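PDB 2ZIG: putative modification methylase from Thermus thermophilus, which probably methylates cytosine at N4 in DNA, using S-adenosyl-L-methionine as the methyl donor. Local coordinates for residues Gly90-Val102 with Val112-Arg124. Residues are numbered along the deposited sequence; the frame is centred on the assembly and turned at random.
Sequences GGRLVIVVGDVAV and VFPLHADIQVRCR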
ATOM      1  N   GLY B  90       7.677 -16.505 -13.940  1.00 35.19           N
ATOM      2  CA  GLY B  90       7.403 -15.260 -14.633  1.00 35.78           C
ATOM      3  C   GLY B  90       5.941 -14.862 -14.535  1.00 35.63           C
ATOM      4  O   GLY B  90       5.593 -13.704 -14.766  1.00 37.48           O
ATOM      5  N   GLY B  91       5.083 -15.823 -14.203  1.00 33.68           N
ATOM      6  CA  GLY B  91       3.666 -15.544 -14.066  1.00 32.04           C
ATOM      7  C   GLY B  91       3.456 -14.759 -12.781  1.00 31.62           C
ATOM      8  O   GLY B  91       4.374 -14.636 -11.972  1.00 32.52           O
ATOM      9  N   ARG B  92       2.258 -14.235 -12.564  1.00 28.33           N
ATOM     10  CA  ARG B  92       2.045 -13.459 -11.354  1.00 26.24           C
ATOM     11  C   ARG B  92       0.708 -13.659 -10.679  1.00 24.56           C
ATOM     12  O   ARG B  92      -0.264 -14.113 -11.286  1.00 26.10           O
ATOM     13  CB  ARG B  92       2.248 -11.964 -11.646  1.00 25.19           C
ATOM     14  CG  ARG B  92       1.239 -11.347 -12.611  1.00 27.63           C
ATOM     15  CD  ARG B  92       1.493  -9.850 -12.797  1.00 29.10           C
ATOM     16  NE  ARG B  92       2.760  -9.599 -13.482  1.00 29.30           N
ATOM     17  CZ  ARG B  92       3.343  -8.407 -13.580  1.00 29.84           C
ATOM     18  NH1 ARG B  92       2.779  -7.333 -13.035  1.00 29.13           N
ATOM     19  NH2 ARG B  92       4.492  -8.287 -14.228  1.00 27.52           N
ATOM     20  N   LEU B  93       0.691 -13.331  -9.394  1.00 23.87           N
ATOM     21  CA  LEU B  93      -0.508 -13.399  -8.583  1.00 22.52           C
ATOM     22  C   LEU B  93      -0.930 -11.942  -8.347  1.00 21.81           C
ATOM     23  O   LEU B  93      -0.192 -11.160  -7.746  1.00 20.91           O
ATOM     24  CB  LEU B  93      -0.200 -14.100  -7.258  1.00 21.28           C
ATOM     25  CG  LEU B  93      -1.102 -13.845  -6.050  1.00 21.85           C
ATOM     26  CD1 LEU B  93      -2.461 -14.506  -6.226  1.00 20.77           C
ATOM     27  CD2 LEU B  93      -0.409 -14.381  -4.818  1.00 23.33           C
ATOM     28  N   VAL B  94      -2.103 -11.580  -8.852  1.00 23.16           N
ATOM     29  CA  VAL B  94      -2.623 -10.221  -8.701  1.00 22.04           C
ATOM     30  C   VAL B  94      -3.730 -10.290  -7.658  1.00 23.79           C
ATOM     31  O   VAL B  94      -4.671 -11.070  -7.800  1.00 24.31           O
ATOM     32  CB  VAL B  94      -3.215  -9.692 -10.031  1.00 22.87           C
ATOM     33  CG1 VAL B  94      -3.645  -8.239  -9.879  1.00 22.88           C
ATOM     34  CG2 VAL B  94      -2.187  -9.804 -11.134  1.00 21.75           C
ATOM     35  N   ILE B  95      -3.620  -9.480  -6.611  1.00 23.66           N
ATOM     36  CA  ILE B  95      -4.612  -9.491  -5.541  1.00 24.40           C
ATOM     37  C   ILE B  95      -5.266  -8.123  -5.324  1.00 25.04           C
ATOM     38  O   ILE B  95      -4.599  -7.147  -4.970  1.00 22.63           O
ATOM     39  CB  ILE B  95      -3.965  -9.958  -4.218  1.00 24.38           C
ATOM     40  CG1 ILE B  95      -3.234 -11.291  -4.443  1.00 25.87           C
ATOM     41  CG2 ILE B  95      -5.025 -10.134  -3.159  1.00 24.04           C
ATOM     42  CD1 ILE B  95      -2.398 -11.759  -3.262  1.00 24.19           C
ATOM     43  N   VAL B  96      -6.574  -8.057  -5.552  1.00 25.15           N
ATOM     44  CA  VAL B  96      -7.323  -6.817  -5.375  1.00 25.49           C
ATOM     45  C   VAL B  96      -7.797  -6.815  -3.929  1.00 26.00           C
ATOM     46  O   VAL B  96      -8.670  -7.595  -3.548  1.00 25.38           O
ATOM     47  CB  VAL B  96      -8.521  -6.763  -6.335  1.00 25.31           C
ATOM     48  CG1 VAL B  96      -9.281  -5.454  -6.149  1.00 24.66           C
ATOM     49  CG2 VAL B  96      -8.024  -6.911  -7.778  1.00 25.19           C
ATOM     50  N   VAL B  97      -7.196  -5.935  -3.127  1.00 27.66           N
ATOM     51  CA  VAL B  97      -7.495  -5.850  -1.698  1.00 28.67           C
ATOM     52  C   VAL B  97      -7.791  -4.445  -1.210  1.00 28.60           C
ATOM     53  O   VAL B  97      -7.043  -3.520  -1.502  1.00 27.34           O
ATOM     54  CB  VAL B  97      -6.293  -6.299  -0.824  1.00 28.23           C
ATOM     55  CG1 VAL B  97      -6.797  -6.891   0.458  1.00 31.01           C
ATOM     56  CG2 VAL B  97      -5.397  -7.235  -1.576  1.00 29.19           C
ATOM     57  N   GLY B  98      -8.864  -4.306  -0.438  1.00 28.45           N
ATOM     58  CA  GLY B  98      -9.202  -3.025   0.149  1.00 28.46           C
ATOM     59  C   GLY B  98      -8.910  -3.196   1.632  1.00 31.12           C
ATOM     60  O   GLY B  98      -9.217  -4.254   2.189  1.00 32.85           O
ATOM     61  N   ASP B  99      -8.307  -2.208   2.285  1.00 27.17           N
ATOM     62  CA  ASP B  99      -8.027  -2.371   3.702  1.00 32.36           C
ATOM     63  C   ASP B  99      -9.308  -2.313   4.534  1.00 34.51           C
ATOM     64  O   ASP B  99     -10.185  -1.476   4.311  1.00 35.55           O
ATOM     65  CB  ASP B  99      -6.978  -1.351   4.164  1.00 29.96           C
ATOM     66  CG  ASP B  99      -5.584  -1.706   3.656  1.00 30.61           C
ATOM     67  OD1 ASP B  99      -5.464  -2.797   3.071  1.00 29.99           O
ATOM     68  OD2 ASP B  99      -4.620  -0.931   3.829  1.00 29.53           O
ATOM     69  N   VAL B 100      -9.409  -3.232   5.488  1.00 38.15           N
ATOM     70  CA  VAL B 100     -10.587  -3.358   6.338  1.00 40.14           C
ATOM     71  C   VAL B 100     -10.660  -2.425   7.531  1.00 41.75           C
ATOM     72  O   VAL B 100      -9.966  -2.610   8.525  1.00 41.13           O
ATOM     73  CB  VAL B 100     -10.713  -4.794   6.838  1.00 41.57           C
ATOM     74  CG1 VAL B 100     -11.961  -4.942   7.695  1.00 41.37           C
ATOM     75  CG2 VAL B 100     -10.742  -5.745   5.640  1.00 41.08           C
ATOM     76  N   ALA B 101     -11.526  -1.424   7.427  1.00 43.85           N
ATOM     77  CA  ALA B 101     -11.705  -0.457   8.499  1.00 47.22           C
ATOM     78  C   ALA B 101     -12.916  -0.843   9.334  1.00 48.65           C
ATOM     79  O   ALA B 101     -13.960  -0.200   9.254  1.00 47.79           O
ATOM     80  CB  ALA B 101     -11.893   0.948   7.917  1.00 47.58           C
ATOM     81  N   VAL B 102     -12.777  -1.899  10.132  1.00 51.06           N
ATOM     82  CA  VAL B 102     -13.871  -2.354  10.986  1.00 53.81           C
ATOM     83  C   VAL B 102     -13.489  -2.310  12.463  1.00 53.92           C
ATOM     84  O   VAL B 102     -14.214  -1.743  13.283  1.00 53.96           O
ATOM     85  CB  VAL B 102     -14.309  -3.797  10.630  1.00 55.47           C
ATOM     86  CG1 VAL B 102     -13.131  -4.753  10.790  1.00 56.08           C
ATOM     87  CG2 VAL B 102     -15.477  -4.224  11.524  1.00 54.87           C
ATOM     88  N   VAL B 112      -7.751   0.923  11.045  1.00 39.43           N
ATOM     89  CA  VAL B 112      -7.919   0.133   9.840  1.00 37.11           C
ATOM     90  C   VAL B 112      -6.894  -0.986   9.804  1.00 35.57           C
ATOM     91  O   VAL B 112      -5.711  -0.748  10.036  1.00 35.79           O
ATOM     92  CB  VAL B 112      -7.709   1.011   8.595  1.00 36.22           C
ATOM     93  CG1 VAL B 112      -8.085   0.250   7.345  1.00 34.75           C
ATOM     94  CG2 VAL B 112      -8.516   2.289   8.718  1.00 37.26           C
ATOM     95  N   PHE B 113      -7.342  -2.207   9.533  1.00 33.44           N
ATOM     96  CA  PHE B 113      -6.409  -3.314   9.430  1.00 33.13           C
ATOM     97  C   PHE B 113      -5.736  -3.157   8.070  1.00 31.18           C
ATOM     98  O   PHE B 113      -6.413  -3.101   7.049  1.00 30.85           O
ATOM     99  CB  PHE B 113      -7.147  -4.656   9.522  1.00 37.70           C
ATOM    100  CG  PHE B 113      -7.237  -5.199  10.924  1.00 40.72           C
ATOM    101  CD1 PHE B 113      -6.089  -5.595  11.601  1.00 41.46           C
ATOM    102  CD2 PHE B 113      -8.461  -5.270  11.583  1.00 43.46           C
ATOM    103  CE1 PHE B 113      -6.158  -6.051  12.920  1.00 44.11           C
ATOM    104  CE2 PHE B 113      -8.541  -5.723  12.902  1.00 44.97           C
ATOM    105  CZ  PHE B 113      -7.386  -6.113  13.572  1.00 44.24           C
ATOM    106  N   PRO B 114      -4.395  -3.053   8.045  1.00 29.31           N
ATOM    107  CA  PRO B 114      -3.627  -2.895   6.800  1.00 28.53           C
ATOM    108  C   PRO B 114      -3.508  -4.202   6.010  1.00 28.11           C
ATOM    109  O   PRO B 114      -2.406  -4.678   5.737  1.00 28.12           O
ATOM    110  CB  PRO B 114      -2.274  -2.401   7.300  1.00 28.36           C
ATOM    111  CG  PRO B 114      -2.113  -3.165   8.583  1.00 27.30           C
ATOM    112  CD  PRO B 114      -3.498  -3.052   9.219  1.00 29.09           C
ATOM    113  N   LEU B 115      -4.654  -4.768   5.644  1.00 26.27           N
ATOM    114  CA  LEU B 115      -4.709  -6.027   4.908  1.00 26.32           C
ATOM    115  C   LEU B 115      -3.746  -6.140   3.727  1.00 26.66           C
ATOM    116  O   LEU B 115      -3.032  -7.137   3.598  1.00 25.69           O
ATOM    117  CB  LEU B 115      -6.127  -6.263   4.396  1.00 27.33           C
ATOM    118  CG  LEU B 115      -6.780  -7.627   4.633  1.00 28.40           C
ATOM    119  CD1 LEU B 115      -7.888  -7.812   3.602  1.00 25.13           C
ATOM    120  CD2 LEU B 115      -5.758  -8.756   4.535  1.00 27.33           C
ATOM    121  N   HIS B 116      -3.732  -5.129   2.861  1.00 24.83           N
ATOM    122  CA  HIS B 116      -2.876  -5.168   1.684  1.00 23.28           C
ATOM    123  C   HIS B 116      -1.396  -5.256   2.067  1.00 24.19           C
ATOM    124  O   HIS B 116      -0.611  -5.934   1.397  1.00 25.13           O
ATOM    125  CB  HIS B 116      -3.101  -3.932   0.798  1.00 22.61           C
ATOM    126  CG  HIS B 116      -2.274  -2.745   1.193  1.00 20.10           C
ATOM    127  ND1 HIS B 116      -2.607  -1.917   2.244  1.00 20.20           N
ATOM    128  CD2 HIS B 116      -1.101  -2.278   0.705  1.00 19.46           C
ATOM    129  CE1 HIS B 116      -1.676  -0.991   2.387  1.00 18.10           C
ATOM    130  NE2 HIS B 116      -0.750  -1.187   1.466  1.00 20.49           N
ATOM    131  N   ALA B 117      -1.018  -4.570   3.139  1.00 23.37           N
ATOM    132  CA  ALA B 117       0.370  -4.570   3.576  1.00 22.80           C
ATOM    133  C   ALA B 117       0.761  -5.917   4.177  1.00 23.29           C
ATOM    134  O   ALA B 117       1.868  -6.402   3.950  1.00 24.52           O
ATOM    135  CB  ALA B 117       0.601  -3.451   4.587  1.00 21.97           C
ATOM    136  N   ASP B 118      -0.141  -6.512   4.950  1.00 23.99           N
ATOM    137  CA  ASP B 118       0.124  -7.810   5.555  1.00 25.22           C
ATOM    138  C   ASP B 118       0.270  -8.844   4.453  1.00 27.67           C
ATOM    139  O   ASP B 118       1.113  -9.739   4.540  1.00 28.84           O
ATOM    140  CB  ASP B 118      -1.015  -8.206   6.507  1.00 25.95           C
ATOM    141  CG  ASP B 118      -0.848  -7.602   7.894  1.00 27.00           C
ATOM    142  OD1 ASP B 118       0.199  -7.872   8.518  1.00 26.93           O
ATOM    143  OD2 ASP B 118      -1.742  -6.862   8.356  1.00 23.47           O
ATOM    144  N   ILE B 119      -0.539  -8.703   3.405  1.00 28.76           N
ATOM    145  CA  ILE B 119      -0.497  -9.627   2.280  1.00 29.12           C
ATOM    146  C   ILE B 119       0.832  -9.486   1.543  1.00 29.29           C
ATOM    147  O   ILE B 119       1.507 -10.483   1.278  1.00 27.28           O
ATOM    148  CB  ILE B 119      -1.661  -9.368   1.288  1.00 31.75           C
ATOM    149  CG1 ILE B 119      -3.013  -9.567   1.989  1.00 29.91           C
ATOM    150  CG2 ILE B 119      -1.547 -10.295   0.078  1.00 29.38           C
ATOM    151  CD1 ILE B 119      -3.253 -10.948   2.474  1.00 33.88           C
ATOM    152  N   GLN B 120       1.213  -8.251   1.220  1.00 30.08           N
ATOM    153  CA  GLN B 120       2.477  -8.009   0.513  1.00 29.21           C
ATOM    154  C   GLN B 120       3.661  -8.609   1.249  1.00 29.37           C
ATOM    155  O   GLN B 120       4.489  -9.295   0.656  1.00 31.04           O
ATOM    156  CB  GLN B 120       2.740  -6.507   0.324  1.00 27.04           C
ATOM    157  CG  GLN B 120       2.065  -5.894  -0.878  1.00 22.77           C
ATOM    158  CD  GLN B 120       2.483  -4.456  -1.106  1.00 22.73           C
ATOM    159  OE1 GLN B 120       3.223  -4.151  -2.040  1.00 25.01           O
ATOM    160  NE2 GLN B 120       2.017  -3.567  -0.252  1.00 17.70           N
ATOM    161  N   VAL B 121       3.742  -8.338   2.544  1.00 30.38           N
ATOM    162  CA  VAL B 121       4.838  -8.838   3.361  1.00 30.26           C
ATOM    163  C   VAL B 121       4.888 -10.368   3.366  1.00 30.88           C
ATOM    164  O   VAL B 121       5.904 -10.968   3.022  1.00 31.85           O
ATOM    165  CB  VAL B 121       4.704  -8.299   4.801  1.00 30.70           C
ATOM    166  CG1 VAL B 121       5.729  -8.954   5.718  1.00 32.70           C
ATOM    167  CG2 VAL B 121       4.894  -6.785   4.789  1.00 29.68           C
ATOM    168  N   ARG B 122       3.781 -10.999   3.732  1.00 31.27           N
ATOM    169  CA  ARG B 122       3.731 -12.450   3.782  1.00 32.50           C
ATOM    170  C   ARG B 122       4.044 -13.122   2.445  1.00 32.37           C
ATOM    171  O   ARG B 122       4.574 -14.233   2.423  1.00 33.78           O
ATOM    172  CB  ARG B 122       2.368 -12.894   4.307  1.00 31.80           C
ATOM    173  CG  ARG B 122       2.173 -12.583   5.781  1.00 33.69           C
ATOM    174  CD  ARG B 122       0.724 -12.725   6.186  1.00 36.27           C
ATOM    175  NE  ARG B 122       0.542 -12.665   7.636  1.00 37.80           N
ATOM    176  CZ  ARG B 122       0.557 -13.727   8.438  1.00 37.90           C
ATOM    177  NH1 ARG B 122       0.745 -14.940   7.936  1.00 37.06           N
ATOM    178  NH2 ARG B 122       0.376 -13.576   9.743  1.00 34.93           N
ATOM    179  N   CYS B 123       3.731 -12.459   1.335  1.00 31.09           N
ATOM    180  CA  CYS B 123       4.005 -13.035   0.026  1.00 30.30           C
ATOM    181  C   CYS B 123       5.503 -13.129  -0.229  1.00 32.66           C
ATOM    182  O   CYS B 123       5.960 -14.032  -0.924  1.00 31.96           O
ATOM    183  CB  CYS B 123       3.328 -12.228  -1.089  1.00 27.18           C
ATOM    184  SG  CYS B 123       1.576 -12.656  -1.365  1.00 28.65           S
ATOM    185  N   ARG B 124       6.272 -12.203   0.333  1.00 33.98           N
ATOM    186  CA  ARG B 124       7.717 -12.242   0.163  1.00 36.23           C
ATOM    187  C   ARG B 124       8.250 -13.499   0.844  1.00 37.81           C
ATOM    188  O   ARG B 124       9.058 -14.229   0.273  1.00 38.62           O
ATOM    189  CB  ARG B 124       8.367 -11.024   0.800  1.00 37.29           C
ATOM    190  CG  ARG B 124       9.886 -11.036   0.724  1.00 38.25           C
ATOM    191  CD  ARG B 124      10.461 -10.103   1.764  1.00 37.82           C
ATOM    192  NE  ARG B 124       9.763  -8.828   1.705  1.00 40.97           N
ATOM    193  CZ  ARG B 124       9.530  -8.047   2.750  1.00 40.28           C
ATOM    194  NH1 ARG B 124       9.938  -8.391   3.965  1.00 38.54           N
ATOM    195  NH2 ARG B 124       8.856  -6.926   2.574  1.00 44.66           N
TER
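Asp99 OD1 is gripped twice by His116: its backbone N lies 2.9 Å from OD1 in a nearly straight bond, while the ring ND1 adds a weak, bent one. The stronger ring bond goes to the other carboxylate oxygen: ND1 lies 2.7 Å from Asp99 OD2, which it meets on its syn lone pair. Because CG of His116 sits between its backbone N and carbonyl carbon (chi1 86°), the imidazole turns back beside its own N-H. Ring and carboxylate lie nearly coplanar, 24° apart. The carboxylate thus meets the first turn of helix 115-125, where the helix dipole would probably favour its negative charge. The other ring nitrogen, NE2, is hydrogen-bonded to His116 NE2 of the second subunit, so the Asp99 bonds orient a side chain that lies at the dimer interface. Next to this, Phe113 N donates to Val100 O at 2.8 Å. Along the strand, Val97 CG1 presses on Leu115 CD1, 3.5 Å away, and Ile95 CD1 reaches Ile119 CG2 at 3.7 Å; Trp80 and Leu76 of helix 66-86 adjoin this pair. The helix that follows strand 91-97 folds back antiparallel (159°) over the sheet to which the strand belongs, in the Rossmann-like fold of DNA methyltransferases.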